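Long-range contact in BH2621 protein (Bacillus halodurans, PDB 2QML), which is probably a GNAT-family N-acyltransferase, related to enzymes that transfer fatty acyl groups to a lysine side-chain amine in siderophore biosynthesis: residues 15-24 / 124-132. Residues are numbered along the deposited sequence; the frame is centred on the assembly and turned at random. Where two conformers were deposited one is given.
Sequences DHVVNKKLSF and YPLLLAIMQ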
ATOM      1  N   ASP A  15     -10.092   4.335 -14.236  1.00 26.16           N
ATOM      2  CA  ASP A  15     -10.384   2.893 -14.160  1.00 25.39           C
ATOM      3  C   ASP A  15     -11.796   2.655 -14.678  1.00 22.65           C
ATOM      4  O   ASP A  15     -12.780   3.062 -14.066  1.00 22.53           O
ATOM      5  CB  ASP A  15     -10.211   2.330 -12.771  1.00 23.59           C
ATOM      6  CG  ASP A  15     -10.365   0.837 -12.775  1.00 25.51           C
ATOM      7  OD1 ASP A  15     -11.508   0.358 -12.732  1.00 24.85           O
ATOM      8  OD2 ASP A  15      -9.352   0.141 -12.920  1.00 23.09           O
ATOM      9  N   HIS A  16     -11.877   1.993 -15.820  1.00 22.84           N
ATOM     10  CA  HIS A  16     -13.139   1.816 -16.512  1.00 22.46           C
ATOM     11  C   HIS A  16     -14.001   0.758 -15.815  1.00 22.78           C
ATOM     12  O   HIS A  16     -15.193   0.766 -16.016  1.00 25.21           O
ATOM     13  CB  HIS A  16     -12.946   1.483 -18.008  1.00 24.99           C
ATOM     14  CG  HIS A  16     -12.573   0.058 -18.285  1.00 25.66           C
ATOM     15  ND1 HIS A  16     -13.514  -0.918 -18.510  1.00 33.72           N
ATOM     16  CD2 HIS A  16     -11.368  -0.567 -18.350  1.00 25.09           C
ATOM     17  CE1 HIS A  16     -12.911  -2.078 -18.689  1.00 31.62           C
ATOM     18  NE2 HIS A  16     -11.608  -1.891 -18.620  1.00 27.76           N
ATOM     19  N   VAL A  17     -13.418  -0.113 -15.006  1.00 23.99           N
ATOM     20  CA  VAL A  17     -14.172  -1.140 -14.309  1.00 24.42           C
ATOM     21  C   VAL A  17     -15.090  -0.525 -13.232  1.00 23.53           C
ATOM     22  O   VAL A  17     -16.284  -0.883 -13.185  1.00 25.55           O
ATOM     23  CB  VAL A  17     -13.252  -2.253 -13.738  1.00 26.00           C
ATOM     24  CG1 VAL A  17     -14.088  -3.282 -12.976  1.00 26.11           C
ATOM     25  CG2 VAL A  17     -12.467  -2.905 -14.867  1.00 27.34           C
ATOM     26  N   VAL A  18     -14.561   0.356 -12.390  1.00 24.29           N
ATOM     27  CA  VAL A  18     -15.349   1.046 -11.373  1.00 25.48           C
ATOM     28  C   VAL A  18     -15.850   2.421 -11.864  1.00 24.40           C
ATOM     29  O   VAL A  18     -16.629   3.092 -11.175  1.00 25.61           O
ATOM     30  CB  VAL A  18     -14.582   1.180 -10.034  1.00 26.55           C
ATOM     31  CG1 VAL A  18     -14.284  -0.228  -9.449  1.00 25.65           C
ATOM     32  CG2 VAL A  18     -13.303   2.007 -10.143  1.00 23.55           C
ATOM     33  N   ASN A  19     -15.403   2.811 -13.055  1.00 25.92           N
ATOM     34  CA  ASN A  19     -15.744   4.079 -13.692  1.00 27.23           C
ATOM     35  C   ASN A  19     -15.388   5.277 -12.781  1.00 27.79           C
ATOM     36  O   ASN A  19     -16.232   6.110 -12.429  1.00 27.88           O
ATOM     37  CB  ASN A  19     -17.227   4.063 -14.073  1.00 29.18           C
ATOM     38  CG  ASN A  19     -17.565   5.061 -15.102  1.00 39.10           C
ATOM     39  OD1 ASN A  19     -16.950   5.089 -16.177  1.00 47.62           O
ATOM     40  ND2 ASN A  19     -18.602   5.856 -14.830  1.00 47.72           N
ATOM     41  N   LYS A  20     -14.141   5.314 -12.354  1.00 27.59           N
ATOM     42  CA  LYS A  20     -13.644   6.353 -11.491  1.00 28.08           C
ATOM     43  C   LYS A  20     -12.267   6.818 -11.930  1.00 24.77           C
ATOM     44  O   LYS A  20     -11.511   6.081 -12.569  1.00 24.39           O
ATOM     45  CB  LYS A  20     -13.452   5.835 -10.075  1.00 30.38           C
ATOM     46  CG  LYS A  20     -14.622   5.224  -9.382  1.00 32.05           C
ATOM     47  CD  LYS A  20     -15.680   6.214  -9.089  1.00 29.94           C
ATOM     48  CE  LYS A  20     -16.802   5.488  -8.390  1.00 42.24           C
ATOM     49  NZ  LYS A  20     -17.898   6.430  -8.235  1.00 40.70           N
ATOM     50  N   LYS A  21     -11.952   8.059 -11.559  1.00 24.53           N
ATOM     51  CA  LYS A  21     -10.628   8.647 -11.696  1.00 25.57           C
ATOM     52  C   LYS A  21      -9.869   8.296 -10.424  1.00 24.77           C
ATOM     53  O   LYS A  21     -10.362   8.577  -9.330  1.00 27.06           O
ATOM     54  CB  LYS A  21     -10.781  10.164 -11.859  1.00 25.57           C
ATOM     55  CG  LYS A  21      -9.593  11.021 -11.676  1.00 35.21           C
ATOM     56  CD  LYS A  21     -10.021  12.534 -11.624  1.00 34.25           C
ATOM     57  CE  LYS A  21     -11.081  12.871 -12.676  1.00 31.10           C
ATOM     58  NZ  LYS A  21     -11.294  14.380 -12.815  1.00 34.31           N
ATOM     59  N   LEU A  22      -8.710   7.668 -10.576  1.00 23.31           N
ATOM     60  CA  LEU A  22      -7.840   7.330  -9.463  1.00 23.41           C
ATOM     61  C   LEU A  22      -6.644   8.252  -9.528  1.00 26.00           C
ATOM     62  O   LEU A  22      -5.982   8.371 -10.553  1.00 24.95           O
ATOM     63  CB  LEU A  22      -7.340   5.902  -9.560  1.00 23.85           C
ATOM     64  CG  LEU A  22      -8.382   4.814  -9.850  1.00 30.00           C
ATOM     65  CD1 LEU A  22      -7.691   3.454  -9.785  1.00 26.42           C
ATOM     66  CD2 LEU A  22      -9.560   4.926  -8.920  1.00 26.53           C
ATOM     67  N   SER A  23      -6.366   8.919  -8.433  1.00 22.66           N
ATOM     68  CA  SER A  23      -5.174   9.765  -8.431  1.00 25.95           C
ATOM     69  C   SER A  23      -4.401   9.645  -7.121  1.00 26.91           C
ATOM     70  O   SER A  23      -4.948   9.543  -6.018  1.00 27.11           O
ATOM     71  CB  SER A  23      -5.482  11.195  -8.733  1.00 29.79           C
ATOM     72  OG  SER A  23      -6.442  11.725  -7.908  1.00 30.73           O
ATOM     73  N   PHE A  24      -3.099   9.609  -7.313  1.00 23.64           N
ATOM     74  CA  PHE A  24      -2.131   9.420  -6.225  1.00 24.06           C
ATOM     75  C   PHE A  24      -1.132  10.558  -6.205  1.00 23.99           C
ATOM     76  O   PHE A  24      -0.513  10.877  -7.233  1.00 21.76           O
ATOM     77  CB  PHE A  24      -1.376   8.123  -6.427  1.00 22.40           C
ATOM     78  CG  PHE A  24      -2.163   6.880  -6.138  1.00 22.94           C
ATOM     79  CD1 PHE A  24      -3.102   6.426  -7.051  1.00 25.40           C
ATOM     80  CD2 PHE A  24      -1.906   6.120  -5.026  1.00 27.02           C
ATOM     81  CE1 PHE A  24      -3.815   5.230  -6.827  1.00 25.80           C
ATOM     82  CE2 PHE A  24      -2.631   4.926  -4.775  1.00 26.29           C
ATOM     83  CZ  PHE A  24      -3.580   4.508  -5.662  1.00 23.69           C
ATOM     84  N   TYR A 124      -9.352  -2.770  -4.764  1.00 21.77           N
ATOM     85  CA  TYR A 124      -8.771  -3.442  -5.943  1.00 23.36           C
ATOM     86  C   TYR A 124      -8.256  -2.514  -7.019  1.00 22.86           C
ATOM     87  O   TYR A 124      -7.071  -2.582  -7.354  1.00 23.34           O
ATOM     88  CB  TYR A 124      -9.783  -4.421  -6.539  1.00 24.57           C
ATOM     89  CG  TYR A 124     -10.005  -5.597  -5.675  1.00 28.41           C
ATOM     90  CD1 TYR A 124      -9.058  -6.609  -5.619  1.00 27.58           C
ATOM     91  CD2 TYR A 124     -11.148  -5.701  -4.893  1.00 27.77           C
ATOM     92  CE1 TYR A 124      -9.242  -7.691  -4.808  1.00 27.44           C
ATOM     93  CE2 TYR A 124     -11.346  -6.809  -4.084  1.00 26.75           C
ATOM     94  CZ  TYR A 124     -10.374  -7.790  -4.056  1.00 24.05           C
ATOM     95  OH  TYR A 124     -10.557  -8.904  -3.253  1.00 30.05           O
ATOM     96  N   PRO A 125      -9.093  -1.618  -7.562  1.00 22.88           N
ATOM     97  CA  PRO A 125      -8.536  -0.721  -8.598  1.00 23.76           C
ATOM     98  C   PRO A 125      -7.383   0.164  -8.090  1.00 22.16           C
ATOM     99  O   PRO A 125      -6.441   0.468  -8.840  1.00 19.38           O
ATOM    100  CB  PRO A 125      -9.761   0.115  -9.038  1.00 24.20           C
ATOM    101  CG  PRO A 125     -10.741   0.017  -7.911  1.00 25.42           C
ATOM    102  CD  PRO A 125     -10.539  -1.389  -7.385  1.00 23.69           C
ATOM    103  N   LEU A 126      -7.454   0.586  -6.833  1.00 21.08           N
ATOM    104  CA  LEU A 126      -6.397   1.414  -6.256  1.00 21.07           C
ATOM    105  C   LEU A 126      -5.090   0.649  -6.120  1.00 21.25           C
ATOM    106  O   LEU A 126      -4.035   1.121  -6.546  1.00 19.96           O
ATOM    107  CB  LEU A 126      -6.805   1.939  -4.907  1.00 22.69           C
ATOM    108  CG  LEU A 126      -7.851   3.039  -4.895  1.00 21.90           C
ATOM    109  CD1 LEU A 126      -8.496   3.166  -3.487  1.00 26.16           C
ATOM    110  CD2 LEU A 126      -7.257   4.378  -5.416  1.00 22.98           C
ATOM    111  N   LEU A 127      -5.154  -0.525  -5.503  1.00 23.26           N
ATOM    112  CA  LEU A 127      -3.970  -1.343  -5.340  1.00 21.29           C
ATOM    113  C   LEU A 127      -3.381  -1.758  -6.694  1.00 20.66           C
ATOM    114  O   LEU A 127      -2.152  -1.693  -6.858  1.00 21.99           O
ATOM    115  CB  LEU A 127      -4.291  -2.557  -4.463  1.00 19.53           C
ATOM    116  CG  LEU A 127      -3.122  -3.501  -4.258  1.00 22.38           C
ATOM    117  CD1 LEU A 127      -1.925  -2.881  -3.509  1.00 20.52           C
ATOM    118  CD2 LEU A 127      -3.633  -4.846  -3.526  1.00 24.04           C
ATOM    119  N   LEU A 128      -4.212  -2.154  -7.650  1.00 21.01           N
ATOM    120  CA  LEU A 128      -3.720  -2.546  -8.958  1.00 22.95           C
ATOM    121  C   LEU A 128      -3.018  -1.379  -9.613  1.00 22.66           C
ATOM    122  O   LEU A 128      -1.963  -1.566 -10.221  1.00 21.41           O
ATOM    123  CB  LEU A 128      -4.863  -3.072  -9.806  1.00 22.55           C
ATOM    124  CG  LEU A 128      -5.453  -4.423  -9.396  1.00 24.50           C
ATOM    125  CD1 LEU A 128      -6.686  -4.681 -10.217  1.00 25.57           C
ATOM    126  CD2 LEU A 128      -4.507  -5.558  -9.557  1.00 24.60           C
ATOM    127  N   ALA A 129      -3.569  -0.168  -9.476  1.00 21.23           N
ATOM    128  CA  ALA A 129      -2.934   1.022 -10.087  1.00 22.08           C
ATOM    129  C   ALA A 129      -1.542   1.337  -9.525  1.00 21.51           C
ATOM    130  O   ALA A 129      -0.568   1.558 -10.274  1.00 20.85           O
ATOM    131  CB  ALA A 129      -3.871   2.275  -9.976  1.00 22.20           C
ATOM    132  N   ILE A 130      -1.426   1.380  -8.209  1.00 21.56           N
ATOM    133  CA  ILE A 130      -0.146   1.699  -7.587  1.00 20.93           C
ATOM    134  C   ILE A 130       0.857   0.571  -7.824  1.00 22.01           C
ATOM    135  O   ILE A 130       2.039   0.868  -8.028  1.00 20.41           O
ATOM    136  CB  ILE A 130      -0.313   2.084  -6.117  1.00 20.25           C
ATOM    137  CG1 ILE A 130       0.977   2.760  -5.612  1.00 21.79           C
ATOM    138  CG2 ILE A 130      -0.749   0.869  -5.241  1.00 21.98           C
ATOM    139  CD1 ILE A 130       0.933   3.392  -4.209  1.00 24.59           C
HETATM  140  N   MSE A 131       0.420  -0.691  -7.795  0.50 22.23           N
HETATM  141  CA  MSE A 131       1.329  -1.804  -8.111  0.50 22.18           C
HETATM  142  C   MSE A 131       1.888  -1.666  -9.522  0.50 22.28           C
HETATM  143  O   MSE A 131       3.084  -1.840  -9.740  0.50 20.63           O
HETATM  144  CB  MSE A 131       0.644  -3.150  -7.971  0.50 22.54           C
HETATM  145  CG  MSE A 131       0.378  -3.521  -6.533  0.50 23.24           C
HETATM  146 SE   MSE A 131      -0.581  -5.212  -6.429  0.37 26.41          SE
HETATM  147  CE  MSE A 131       0.914  -6.340  -7.048  0.50 22.80           C
ATOM    148  N   GLN A 132       1.020  -1.359 -10.474  1.00 22.26           N
ATOM    149  CA  GLN A 132       1.438  -1.180 -11.842  1.00 21.84           C
ATOM    150  C   GLN A 132       2.521  -0.094 -11.938  1.00 21.64           C
ATOM    151  O   GLN A 132       3.550  -0.293 -12.589  1.00 20.40           O
ATOM    152  CB  GLN A 132       0.216  -0.863 -12.736  1.00 21.00           C
ATOM    153  CG  GLN A 132       0.520  -0.815 -14.217  1.00 23.84           C
ATOM    154  CD  GLN A 132       1.040  -2.137 -14.746  1.00 22.59           C
ATOM    155  OE1 GLN A 132       2.169  -2.586 -14.444  1.00 23.09           O
ATOM    156  NE2 GLN A 132       0.203  -2.795 -15.537  1.00 21.57           N
TER
HETATM  157  O   HOH W   1      -6.738   0.423 -11.588  1.00 26.04           O
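Helix 123-135 of the GNAT fold lies against the N-terminal hairpin of the central sheet, and Leu-22 and Phe-24, two residues apart on strand 20-26, supply much of the strand's side of the joint. The axes of 20-24 and 124-132 approach to 9.5 Å and cross at -48°. Leu-22 spans the turn from Pro-125 to Ala-129: its CD1 lies 3.4 Å from Pro-125 O and 4.0 Å from Ala-129 CB, while its CD2 faces the CD2 of Leu-126. The Phe-24 ring sits further along the helix, sharing Leu-126 and Ala-129 with Leu-22 and adding Ile-130. With CG of Phe-24 anti to the carbonyl carbon (chi1 -74°), the ring points at the helix, Phe-24 CZ 3.7 Å from Leu-126 CD2 and Phe-24 CE2 3.9 Å from Ile-130 CB; the Ile-130 side chain crosses it nearly at right angles. Within the sheet, Phe-24 also stacks on Phe-11 of the paired strand 11-15 and meets the ring of Trp-85 from strand 80-89.

At the hairpin turn, both methyls of Val-18 touch Pro-125 CG, and the Asp-15 carboxylate lies across Pro-125 CB. Val-18 N donates to Asp-15 OD1 (3.1 Å, 163° at the hydrogen), almost in line with its C-O bond, closing an Asx motif beside the G1 bulge of Asn-19 and Lys-20. Asp-15 OD2 is shared: Lys-194 forms a salt bridge, Trp-193 donates a hydrogen bond, and a water donates to both Asp-15 OD2 (2.9 Å) and Pro-125 O (2.8 Å). No direct hydrogen bond joins the segments; this water links them, and the rest is van der Waals contact, mostly apolar, in a helix-on-sheet interface of the GNAT fold, with its mixed, mostly antiparallel sheet.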